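Local coordinates for epimerase domain-containing protein (Bacillus cereus HuA2-4, PDB 6ZLK), which interconverts UDP-glucuronic acid and UDP-galacturonic acid by epimerising the sugar at C4, with NAD as the bound cofactor, at residues Phe206-Asp214 against Gly275-Asp283; Lys245-Met256 against Pro295-Leu303. One frame throughout, in Å; residues are numbered along the deposited sequence.

Interaction 1. Residues Phe206-Asp214 against Gly275-Asp283. With UGB ((2S,3R,4S,5R,6R)-6-[[[(2R,3S,4R,5R)-5-(2,4-dioxopyrimidin-1-yl)-3,4-dihydroxy-oxolan-2-yl]methoxy-hydroxy-phosphoryl]oxy-hydroxy-phosphoryl]oxy-3,4,5-trihydroxy-oxane-2-carboxylic acid), chain G.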
loop_
_atom_site.group_PDB
_atom_site.type_symbol
_atom_site.label_atom_id
_atom_site.label_comp_id
_atom_site.label_asym_id
_atom_site.label_seq_id
_atom_site.Cartn_x
_atom_site.Cartn_y
_atom_site.Cartn_z
ATOM N N PHE A 206 5.754 -14.140 -23.194
ATOM C CA PHE A 206 4.416 -13.806 -22.667
ATOM C C PHE A 206 3.849 -12.712 -23.556
ATOM O O PHE A 206 4.508 -11.683 -23.809
ATOM C CB PHE A 206 4.489 -13.509 -21.158
ATOM C CG PHE A 206 5.144 -14.589 -20.348
ATOM C CD1 PHE A 206 5.084 -15.922 -20.750
ATOM C CD2 PHE A 206 5.845 -14.297 -19.196
ATOM C CE1 PHE A 206 5.687 -16.925 -20.005
ATOM C CE2 PHE A 206 6.418 -15.299 -18.442
ATOM C CZ PHE A 206 6.348 -16.610 -18.839
ATOM N N GLY A 207 2.703 -12.992 -24.159
ATOM C CA GLY A 207 2.117 -12.082 -25.140
ATOM C C GLY A 207 2.937 -12.100 -26.400
ATOM O O GLY A 207 3.515 -13.163 -26.709
ATOM N N ASP A 208 3.023 -10.998 -27.114
ATOM C CA ASP A 208 3.596 -11.039 -28.487
ATOM C C ASP A 208 5.087 -10.644 -28.464
ATOM O O ASP A 208 5.734 -10.725 -29.485
ATOM C CB ASP A 208 2.825 -10.162 -29.457
ATOM C CG ASP A 208 2.791 -8.698 -29.091
ATOM O OD1 ASP A 208 3.592 -8.270 -28.243
ATOM O OD2 ASP A 208 1.910 -7.993 -29.638
ATOM N N GLY A 209 5.676 -10.386 -27.295
ATOM C CA GLY A 209 7.103 -10.052 -27.255
ATOM C C GLY A 209 7.406 -8.619 -27.608
ATOM O O GLY A 209 8.602 -8.197 -27.571
ATOM N N THR A 210 6.396 -7.817 -27.967
ATOM C CA THR A 210 6.659 -6.410 -28.357
ATOM C C THR A 210 6.679 -5.489 -27.124
ATOM O O THR A 210 7.028 -4.318 -27.326
ATOM C CB THR A 210 5.627 -5.885 -29.369
ATOM O OG1 THR A 210 4.362 -5.824 -28.721
ATOM C CG2 THR A 210 5.591 -6.763 -30.608
ATOM N N GLN A 211 6.351 -6.014 -25.956
ATOM C CA GLN A 211 6.455 -5.275 -24.676
ATOM C C GLN A 211 7.909 -4.804 -24.527
ATOM O O GLN A 211 8.818 -5.493 -24.977
ATOM C CB GLN A 211 6.013 -6.047 -23.449
ATOM C CG GLN A 211 6.783 -7.336 -23.224
ATOM C CD GLN A 211 6.149 -8.580 -23.790
ATOM O OE1 GLN A 211 5.663 -8.605 -24.933
ATOM N NE2 GLN A 211 6.120 -9.621 -22.962
ATOM N N THR A 212 8.095 -3.622 -23.954
ATOM C CA THR A 212 9.448 -3.024 -23.822
ATOM C C THR A 212 9.691 -2.764 -22.349
ATOM O O THR A 212 8.758 -2.556 -21.548
ATOM C CB THR A 212 9.633 -1.746 -24.646
ATOM O OG1 THR A 212 8.731 -0.738 -24.187
ATOM C CG2 THR A 212 9.390 -1.990 -26.109
ATOM N N ARG A 213 10.955 -2.769 -22.022
ATOM C CA ARG A 213 11.395 -2.401 -20.684
ATOM C C ARG A 213 12.641 -1.523 -20.789
ATOM O O ARG A 213 13.437 -1.633 -21.748
ATOM C CB ARG A 213 11.810 -3.618 -19.839
ATOM C CG ARG A 213 10.702 -4.609 -19.535
ATOM C CD ARG A 213 9.683 -3.991 -18.597
ATOM N NE ARG A 213 8.590 -4.912 -18.219
ATOM C CZ ARG A 213 7.374 -4.946 -18.777
ATOM N NH1 ARG A 213 7.074 -4.180 -19.813
ATOM N NH2 ARG A 213 6.422 -5.724 -18.251
ATOM N N ASP A 214 12.785 -0.719 -19.771
ATOM C CA ASP A 214 14.013 0.071 -19.529
ATOM C C ASP A 214 14.985 -0.804 -18.751
ATOM O O ASP A 214 15.207 -0.591 -17.562
ATOM C CB ASP A 214 13.648 1.290 -18.700
ATOM C CG ASP A 214 14.759 2.301 -18.758
ATOM O OD1 ASP A 214 15.896 1.903 -19.143
ATOM O OD2 ASP A 214 14.435 3.495 -18.526
ATOM N N GLY A 275 -1.156 -8.196 -14.845
ATOM C CA GLY A 275 -0.303 -7.450 -13.906
ATOM C C GLY A 275 0.881 -6.788 -14.562
ATOM O O GLY A 275 1.587 -6.089 -13.850
ATOM N N GLU A 276 1.112 -7.011 -15.852
ATOM C CA GLU A 276 2.383 -6.523 -16.453
ATOM C C GLU A 276 2.060 -5.390 -17.394
ATOM O O GLU A 276 1.190 -5.533 -18.257
ATOM C CB GLU A 276 3.066 -7.597 -17.264
ATOM C CG GLU A 276 3.281 -8.875 -16.532
ATOM C CD GLU A 276 4.404 -9.629 -17.211
ATOM O OE1 GLU A 276 4.128 -10.296 -18.246
ATOM O OE2 GLU A 276 5.517 -9.531 -16.704
ATOM N N PRO A 277 2.780 -4.250 -17.306
ATOM C CA PRO A 277 2.620 -3.181 -18.272
ATOM C C PRO A 277 3.227 -3.544 -19.635
ATOM O O PRO A 277 4.155 -4.363 -19.719
ATOM C CB PRO A 277 3.434 -2.035 -17.647
ATOM C CG PRO A 277 4.521 -2.743 -16.882
ATOM C CD PRO A 277 3.841 -3.967 -16.300
ATOM N N LYS A 278 2.737 -2.901 -20.688
ATOM C CA LYS A 278 3.245 -3.075 -22.067
ATOM C C LYS A 278 4.607 -2.410 -22.206
ATOM O O LYS A 278 5.399 -2.800 -23.049
ATOM C CB LYS A 278 2.273 -2.473 -23.085
ATOM C CG LYS A 278 1.008 -3.304 -23.269
ATOM C CD LYS A 278 -0.005 -2.666 -24.215
ATOM C CE LYS A 278 0.466 -2.602 -25.660
ATOM N NZ LYS A 278 -0.235 -1.539 -26.430
ATOM N N GLN A 279 4.865 -1.381 -21.421
ATOM C CA GLN A 279 6.091 -0.574 -21.559
ATOM C C GLN A 279 6.524 -0.076 -20.180
ATOM O O GLN A 279 5.657 0.372 -19.386
ATOM C CB GLN A 279 5.774 0.639 -22.444
ATOM C CG GLN A 279 6.851 1.706 -22.453
ATOM C CD GLN A 279 6.454 2.836 -23.372
ATOM O OE1 GLN A 279 6.081 3.928 -22.937
ATOM N NE2 GLN A 279 6.433 2.534 -24.669
ATOM N N THR A 280 7.830 -0.043 -19.928
ATOM C CA THR A 280 8.453 0.766 -18.862
ATOM C C THR A 280 9.527 1.609 -19.550
ATOM O O THR A 280 10.225 1.143 -20.446
ATOM C CB THR A 280 8.966 -0.050 -17.680
ATOM O OG1 THR A 280 10.165 -0.742 -18.027
ATOM C CG2 THR A 280 7.947 -0.994 -17.098
ATOM N N TRP A 281 9.648 2.839 -19.095
ATOM C CA TRP A 281 10.599 3.812 -19.653
ATOM C C TRP A 281 10.850 4.857 -18.570
ATOM O O TRP A 281 9.876 5.496 -18.208
ATOM C CB TRP A 281 10.010 4.384 -20.940
ATOM C CG TRP A 281 10.910 5.331 -21.672
ATOM C CD1 TRP A 281 12.211 5.638 -21.417
ATOM C CD2 TRP A 281 10.509 6.154 -22.779
ATOM N NE1 TRP A 281 12.651 6.600 -22.296
ATOM C CE2 TRP A 281 11.625 6.929 -23.139
ATOM C CE3 TRP A 281 9.307 6.303 -23.481
ATOM C CZ2 TRP A 281 11.573 7.837 -24.203
ATOM C CZ3 TRP A 281 9.252 7.210 -24.519
ATOM C CH2 TRP A 281 10.371 7.975 -24.855
ATOM N N ALA A 282 12.026 4.858 -17.957
ATOM C CA ALA A 282 12.339 5.804 -16.869
ATOM C C ALA A 282 12.775 7.143 -17.462
ATOM O O ALA A 282 13.598 7.187 -18.369
ATOM C CB ALA A 282 13.419 5.262 -15.985
ATOM N N ASP A 283 12.314 8.229 -16.854
ATOM C CA ASP A 283 13.026 9.512 -16.921
ATOM C C ASP A 283 14.063 9.440 -15.789
ATOM O O ASP A 283 13.662 9.405 -14.576
ATOM C CB ASP A 283 12.048 10.653 -16.663
ATOM C CG ASP A 283 12.659 12.026 -16.813
ATOM O OD1 ASP A 283 13.889 12.140 -16.730
ATOM O OD2 ASP A 283 11.863 12.986 -17.033
HETATM N N1 UGB G . 8.788 -12.425 -20.036
HETATM C C2 UGB G . 8.695 -13.247 -21.146
HETATM O O2 UGB G . 8.303 -12.858 -22.241
HETATM N N3 UGB G . 9.097 -14.533 -20.926
HETATM C C4 UGB G . 9.552 -15.077 -19.743
HETATM O O4 UGB G . 9.861 -16.267 -19.710
HETATM C C5 UGB G . 9.598 -14.163 -18.636
HETATM C C6 UGB G . 9.217 -12.896 -18.823
HETATM P PA UGB G . 11.283 -9.640 -16.297
HETATM P PB UGB G . 9.740 -7.433 -15.171
HETATM O "O'P" UGB G . 10.505 -8.871 -10.209
HETATM O "O'Q" UGB G . 11.814 -7.481 -9.343
HETATM C "C1'" UGB G . 9.213 -6.065 -13.017
HETATM O O1A UGB G . 12.610 -9.538 -16.962
HETATM O O1B UGB G . 8.782 -8.404 -14.563
HETATM C C1D UGB G . 8.424 -11.016 -20.207
HETATM C "C2'" UGB G . 9.502 -4.591 -12.818
HETATM O "O2'" UGB G . 9.436 -3.928 -14.082
HETATM O O2A UGB G . 10.978 -10.775 -15.391
HETATM O O2B UGB G . 9.346 -6.625 -16.349
HETATM C C2D UGB G . 7.592 -10.506 -19.037
HETATM O O2D UGB G . 6.249 -10.888 -19.263
HETATM C "C3'" UGB G . 10.873 -4.451 -12.193
HETATM O "O3'" UGB G . 11.151 -3.064 -11.965
HETATM O O3A UGB G . 11.060 -8.275 -15.496
HETATM O O3B UGB G . 10.183 -6.460 -13.985
HETATM C C3D UGB G . 7.884 -9.004 -19.111
HETATM O O3D UGB G . 7.021 -8.374 -20.044
HETATM C "C4'" UGB G . 10.946 -5.314 -10.931
HETATM O "O4'" UGB G . 9.920 -4.955 -9.998
HETATM C C4D UGB G . 9.338 -8.947 -19.604
HETATM O O4D UGB G . 9.600 -10.240 -20.203
HETATM C "C5'" UGB G . 10.723 -6.773 -11.337
HETATM O "O5'" UGB G . 9.379 -6.827 -11.820
HETATM C C5D UGB G . 10.373 -8.663 -18.548
HETATM O O5D UGB G . 10.147 -9.546 -17.428
HETATM C "C6'" UGB G . 11.019 -7.777 -10.210
HETATM O O HOH W 1 6.960 0.304 -25.808
HETATM O O HOH W 2 6.392 -7.003 -15.707
#
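The backbones of Q211-D214 and K278-W281 run alongside each other in the same chain direction, their CA atoms paired Q211-K278, T212-Q279, R213-T280 and D214-W281; T212 N donates to K278 O (3.0 Å) and T280 N returns a bond to T212 O. That carbonyl is also reached by R213 NH1 from the opposite face of its plane.

R213 carries the contact. Its chain, bent at chi2 (-68°), turns the guanidinium back so that NH1 and NH2 both grip P277 O end-on, NH2 at 3.0 Å and in the carbonyl plane, NH1 from above it. NE then points to the diphosphate: R213 NE to UGB O2B is 2.6 Å with a nearly straight N-H...O angle of 170°. UGB O3D lies over one guanidinium face, and T280 CG2 and P277 CG cover the other.

In this member of the NAD-dependent epimerase/dehydratase family, the pair of segments forms one wall of the UDP-sugar pocket. The F206 ring lies against the uracil, with UGB N3 3.6 Å above its plane, while F206 N donates to UGB O2. E276 OE2 is salt-bridged to R88; water 2 accepts from R213 NH2, lies within bonding distance of E276 OE2 and probably bridges the two.

At the far end T280 OG1 accepts from D214 N (3.1 Å), and D214 OD2 uses its anti lone pair to take A282 N at 2.8 Å; D214 OD1 turns instead to G244 N.

Interaction 2. Residues Lys245-Met256 against Pro295-Leu303. With UGB ((2S,3R,4S,5R,6R)-6-[[[(2R,3S,4R,5R)-5-(2,4-dioxopyrimidin-1-yl)-3,4-dihydroxy-oxolan-2-yl]methoxy-hydroxy-phosphoryl]oxy-hydroxy-phosphoryl]oxy-3,4,5-trihydroxy-oxane-2-carboxylic acid), chain G.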
loop_
_atom_site.group_PDB
_atom_site.type_symbol
_atom_site.label_atom_id
_atom_site.label_comp_id
_atom_site.label_asym_id
_atom_site.label_seq_id
_atom_site.Cartn_x
_atom_site.Cartn_y
_atom_site.Cartn_z
ATOM N N LYS A 245 20.535 2.096 -19.905
ATOM C CA LYS A 245 21.068 2.849 -21.066
ATOM C C LYS A 245 20.121 2.789 -22.266
ATOM O O LYS A 245 20.019 3.757 -23.021
ATOM C CB LYS A 245 22.457 2.318 -21.399
ATOM C CG LYS A 245 23.142 3.217 -22.404
ATOM C CD LYS A 245 24.469 2.690 -22.783
ATOM C CE LYS A 245 25.232 3.646 -23.669
ATOM N NZ LYS A 245 26.567 3.042 -23.861
ATOM N N GLU A 246 19.487 1.644 -22.500
ATOM C CA GLU A 246 18.804 1.328 -23.781
ATOM C C GLU A 246 17.512 0.569 -23.485
ATOM O O GLU A 246 17.573 -0.467 -22.818
ATOM C CB GLU A 246 19.711 0.483 -24.669
ATOM C CG GLU A 246 20.927 1.223 -25.204
ATOM C CD GLU A 246 22.052 0.421 -25.872
ATOM O OE1 GLU A 246 21.957 -0.850 -25.977
ATOM O OE2 GLU A 246 23.060 1.087 -26.283
ATOM N N GLN A 247 16.396 1.049 -23.992
ATOM C CA GLN A 247 15.084 0.381 -23.854
ATOM C C GLN A 247 14.995 -0.613 -25.000
ATOM O O GLN A 247 15.539 -0.366 -26.059
ATOM C CB GLN A 247 13.935 1.386 -23.819
ATOM C CG GLN A 247 14.023 2.361 -22.647
ATOM C CD GLN A 247 15.052 3.463 -22.842
ATOM O OE1 GLN A 247 15.078 4.111 -23.888
ATOM N NE2 GLN A 247 15.956 3.646 -21.876
ATOM N N ALA A 248 14.332 -1.743 -24.791
ATOM C CA ALA A 248 14.201 -2.721 -25.881
ATOM C C ALA A 248 12.943 -3.566 -25.667
ATOM O O ALA A 248 12.485 -3.709 -24.510
ATOM C CB ALA A 248 15.418 -3.620 -25.967
ATOM N N SER A 249 12.467 -4.194 -26.736
ATOM C CA SER A 249 11.388 -5.207 -26.619
ATOM C C SER A 249 12.002 -6.577 -26.280
ATOM O O SER A 249 13.189 -6.803 -26.531
ATOM C CB SER A 249 10.548 -5.258 -27.850
ATOM O OG SER A 249 11.292 -5.808 -28.936
ATOM N N ILE A 250 11.146 -7.536 -25.925
ATOM C CA ILE A 250 11.593 -8.912 -25.727
ATOM C C ILE A 250 12.010 -9.495 -27.072
ATOM O O ILE A 250 13.041 -10.227 -27.122
ATOM C CB ILE A 250 10.513 -9.717 -25.011
ATOM C CG1 ILE A 250 10.409 -9.233 -23.572
ATOM C CG2 ILE A 250 10.750 -11.195 -25.145
ATOM C CD1 ILE A 250 11.604 -9.611 -22.721
ATOM N N LEU A 251 11.337 -9.144 -28.155
ATOM C CA LEU A 251 11.756 -9.644 -29.482
ATOM C C LEU A 251 13.129 -9.078 -29.840
ATOM O O LEU A 251 13.940 -9.822 -30.459
ATOM C CB LEU A 251 10.717 -9.256 -30.519
ATOM C CG LEU A 251 9.386 -9.991 -30.400
ATOM C CD1 LEU A 251 8.421 -9.419 -31.416
ATOM C CD2 LEU A 251 9.528 -11.483 -30.540
ATOM N N ASP A 252 13.393 -7.823 -29.515
ATOM C CA ASP A 252 14.692 -7.172 -29.817
ATOM C C ASP A 252 15.781 -7.939 -29.065
ATOM O O ASP A 252 16.828 -8.204 -29.668
ATOM C CB ASP A 252 14.742 -5.714 -29.343
ATOM C CG ASP A 252 13.878 -4.704 -30.060
ATOM O OD1 ASP A 252 13.541 -5.005 -31.232
ATOM O OD2 ASP A 252 13.516 -3.630 -29.400
ATOM N N ILE A 253 15.546 -8.252 -27.790
ATOM C CA ILE A 253 16.509 -8.952 -26.911
ATOM C C ILE A 253 16.805 -10.315 -27.527
ATOM O O ILE A 253 17.999 -10.725 -27.579
ATOM C CB ILE A 253 15.950 -9.042 -25.478
ATOM C CG1 ILE A 253 15.834 -7.669 -24.814
ATOM C CG2 ILE A 253 16.780 -9.996 -24.634
ATOM C CD1 ILE A 253 17.099 -6.948 -24.602
ATOM N N ILE A 254 15.743 -11.056 -27.894
ATOM C CA ILE A 254 15.929 -12.401 -28.468
ATOM C C ILE A 254 16.837 -12.260 -29.696
ATOM O O ILE A 254 17.741 -13.101 -29.813
ATOM C CB ILE A 254 14.590 -13.068 -28.774
ATOM C CG1 ILE A 254 13.862 -13.405 -27.479
ATOM C CG2 ILE A 254 14.817 -14.301 -29.636
ATOM C CD1 ILE A 254 12.444 -13.870 -27.662
ATOM N N SER A 255 16.650 -11.276 -30.570
ATOM C CA SER A 255 17.523 -11.109 -31.764
ATOM C C SER A 255 18.963 -10.875 -31.343
ATOM O O SER A 255 19.855 -11.448 -31.954
ATOM C CB SER A 255 17.061 -10.038 -32.662
ATOM O OG SER A 255 15.815 -10.431 -33.182
ATOM N N MET A 256 19.170 -10.062 -30.330
ATOM C CA MET A 256 20.532 -9.768 -29.864
ATOM C C MET A 256 21.126 -11.053 -29.310
ATOM O O MET A 256 22.325 -11.280 -29.567
ATOM C CB MET A 256 20.468 -8.717 -28.758
ATOM C CG MET A 256 19.962 -7.405 -29.309
ATOM S SD MET A 256 19.938 -6.159 -28.019
ATOM C CE MET A 256 21.675 -5.765 -28.168
ATOM N N PRO A 295 23.857 5.741 -17.023
ATOM C CA PRO A 295 24.102 4.330 -17.316
ATOM C C PRO A 295 25.019 4.264 -18.526
ATOM O O PRO A 295 24.828 5.036 -19.442
ATOM C CB PRO A 295 22.701 3.743 -17.541
ATOM C CG PRO A 295 21.906 4.926 -18.048
ATOM C CD PRO A 295 22.476 6.143 -17.322
ATOM N N THR A 296 26.014 3.397 -18.484
ATOM C CA THR A 296 27.059 3.292 -19.532
ATOM C C THR A 296 27.063 1.933 -20.215
ATOM O O THR A 296 27.753 1.789 -21.244
ATOM C CB THR A 296 28.425 3.628 -18.926
ATOM O OG1 THR A 296 28.714 2.682 -17.899
ATOM C CG2 THR A 296 28.426 5.048 -18.414
ATOM N N VAL A 297 26.321 0.938 -19.735
ATOM C CA VAL A 297 26.495 -0.408 -20.329
ATOM C C VAL A 297 25.406 -0.641 -21.379
ATOM O O VAL A 297 24.216 -0.623 -21.014
ATOM C CB VAL A 297 26.475 -1.492 -19.244
ATOM C CG1 VAL A 297 26.582 -2.876 -19.864
ATOM C CG2 VAL A 297 27.567 -1.243 -18.217
ATOM N N SER A 298 25.797 -0.926 -22.623
ATOM C CA SER A 298 24.861 -1.214 -23.719
ATOM C C SER A 298 24.239 -2.584 -23.492
ATOM O O SER A 298 24.835 -3.441 -22.830
ATOM C CB SER A 298 25.546 -1.196 -25.082
ATOM O OG SER A 298 26.476 -2.269 -25.139
ATOM N N LEU A 299 23.082 -2.787 -24.064
ATOM C CA LEU A 299 22.445 -4.114 -24.045
ATOM C C LEU A 299 23.353 -5.175 -24.644
ATOM O O LEU A 299 23.392 -6.236 -24.047
ATOM C CB LEU A 299 21.135 -4.064 -24.824
ATOM C CG LEU A 299 19.977 -3.544 -24.004
ATOM C CD1 LEU A 299 18.782 -3.287 -24.925
ATOM C CD2 LEU A 299 19.630 -4.532 -22.890
ATOM N N SER A 300 24.074 -4.909 -25.732
ATOM C CA SER A 300 24.890 -5.994 -26.339
ATOM C C SER A 300 25.979 -6.391 -25.339
ATOM O O SER A 300 26.168 -7.599 -25.091
ATOM C CB SER A 300 25.449 -5.662 -27.710
ATOM O OG SER A 300 26.183 -4.474 -27.672
ATOM N N ASP A 301 26.624 -5.427 -24.695
ATOM C CA ASP A 301 27.676 -5.748 -23.700
ATOM C C ASP A 301 27.042 -6.471 -22.504
ATOM O O ASP A 301 27.620 -7.444 -22.004
ATOM C CB ASP A 301 28.445 -4.500 -23.289
ATOM C CG ASP A 301 29.434 -3.962 -24.322
ATOM O OD1 ASP A 301 29.741 -4.686 -25.304
ATOM O OD2 ASP A 301 29.917 -2.837 -24.115
ATOM N N GLY A 302 25.899 -5.994 -22.001
ATOM C CA GLY A 302 25.255 -6.576 -20.796
ATOM C C GLY A 302 24.725 -7.978 -21.066
ATOM O O GLY A 302 24.931 -8.864 -20.211
ATOM N N LEU A 303 24.167 -8.212 -22.257
ATOM C CA LEU A 303 23.663 -9.551 -22.667
ATOM C C LEU A 303 24.820 -10.522 -22.904
ATOM O O LEU A 303 24.687 -11.659 -22.497
ATOM C CB LEU A 303 22.842 -9.384 -23.927
ATOM C CG LEU A 303 21.467 -8.758 -23.696
ATOM C CD1 LEU A 303 20.841 -8.530 -25.039
ATOM C CD2 LEU A 303 20.589 -9.618 -22.780
HETATM N N1 UGB G . 8.788 -12.425 -20.036
HETATM C C2 UGB G . 8.695 -13.247 -21.146
HETATM O O2 UGB G . 8.303 -12.858 -22.241
HETATM N N3 UGB G . 9.097 -14.533 -20.926
HETATM C C4 UGB G . 9.552 -15.077 -19.743
HETATM O O4 UGB G . 9.861 -16.267 -19.710
HETATM C C5 UGB G . 9.598 -14.163 -18.636
HETATM C C6 UGB G . 9.217 -12.896 -18.823
HETATM P PA UGB G . 11.283 -9.640 -16.297
HETATM P PB UGB G . 9.740 -7.433 -15.171
HETATM O "O'P" UGB G . 10.505 -8.871 -10.209
HETATM O "O'Q" UGB G . 11.814 -7.481 -9.343
HETATM C "C1'" UGB G . 9.213 -6.065 -13.017
HETATM O O1A UGB G . 12.610 -9.538 -16.962
HETATM O O1B UGB G . 8.782 -8.404 -14.563
HETATM C C1D UGB G . 8.424 -11.016 -20.207
HETATM C "C2'" UGB G . 9.502 -4.591 -12.818
HETATM O "O2'" UGB G . 9.436 -3.928 -14.082
HETATM O O2A UGB G . 10.978 -10.775 -15.391
HETATM O O2B UGB G . 9.346 -6.625 -16.349
HETATM C C2D UGB G . 7.592 -10.506 -19.037
HETATM O O2D UGB G . 6.249 -10.888 -19.263
HETATM C "C3'" UGB G . 10.873 -4.451 -12.193
HETATM O "O3'" UGB G . 11.151 -3.064 -11.965
HETATM O O3A UGB G . 11.060 -8.275 -15.496
HETATM O O3B UGB G . 10.183 -6.460 -13.985
HETATM C C3D UGB G . 7.884 -9.004 -19.111
HETATM O O3D UGB G . 7.021 -8.374 -20.044
HETATM C "C4'" UGB G . 10.946 -5.314 -10.931
HETATM O "O4'" UGB G . 9.920 -4.955 -9.998
HETATM C C4D UGB G . 9.338 -8.947 -19.604
HETATM O O4D UGB G . 9.600 -10.240 -20.203
HETATM C "C5'" UGB G . 10.723 -6.773 -11.337
HETATM O "O5'" UGB G . 9.379 -6.827 -11.820
HETATM C C5D UGB G . 10.373 -8.663 -18.548
HETATM O O5D UGB G . 10.147 -9.546 -17.428
HETATM C "C6'" UGB G . 11.019 -7.777 -10.210
HETATM O O HOH W 3 23.376 -2.604 -27.477
#
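E246 OE1 is gripped by two donors: L299 N at 2.9 Å, its N-H coming in fairly straight, and water 3, which in turn accepts from S300 N. The backbone N-H arrives from above the carboxylate plane, 55° out of it. E246 has its CG anti to its own carbonyl carbon (chi1 -69°) and is extended beyond it, so that E246 and L299 pass antiparallel to one another, carboxylate toward the L299 backbone. The other oxygen, OE2, rests on S298 CB.

The grip falls on the first turn of the helix that begins at L299, where S298 is the N-cap and its OG accepts from D301 N. The helix from I250 starts in a similar way, with a full capping box between S249 and D252. The two short helical segments cross at -64°, their axes 10.8 Å apart at closest approach.

Between them L299 is the apolar centre. Its CD1 sits 3.5 Å from A248 CB, and its CD2 meets the tip of I253, CD1. The M256 chain lies across that of L299; a bend at its last torsion brings M256 CE to 3.8 Å from L299 CB and against the backbone of S300. L303 CD1 packs on M256 CB at 3.7 Å and is also near I253 CD1.

At the other end K245, fully extended, runs alongside T296 and V297 until NZ reaches T296 O at 3.1 Å, from well above the carbonyl plane, while P295 CB and CG pack on K245 N and CA. D220 on helix 218-230 takes the N-H groups of T296 and V297.

With its carboxylate at the amino end of helix 299-313, E246 probably gains from the helix dipole, which would favour its ionised form.

From the N terminus, the chain first passes F206-D214, then K245-M256, then G275-D283, which closes interaction 1 across 60 intervening residues; P295-L303 closes interaction 2 last, across 38. The segments therefore alternate, and the two loops cross, each holding one segment of the other. Their centres are 13 Å apart. R213 N lies 3.1 Å from A248 O where strands 212-217 and 248-249 pair antiparallel; separately, G209 O, in the turn before the strand, lies 3.0 Å from L251 N in the first turn of helix 250-261, both probable hydrogen bonds. Interaction 1 ties this edge to the loop before helix 285-291, interaction 2 to helix 299-313, and both touch UGB, the latter through I250.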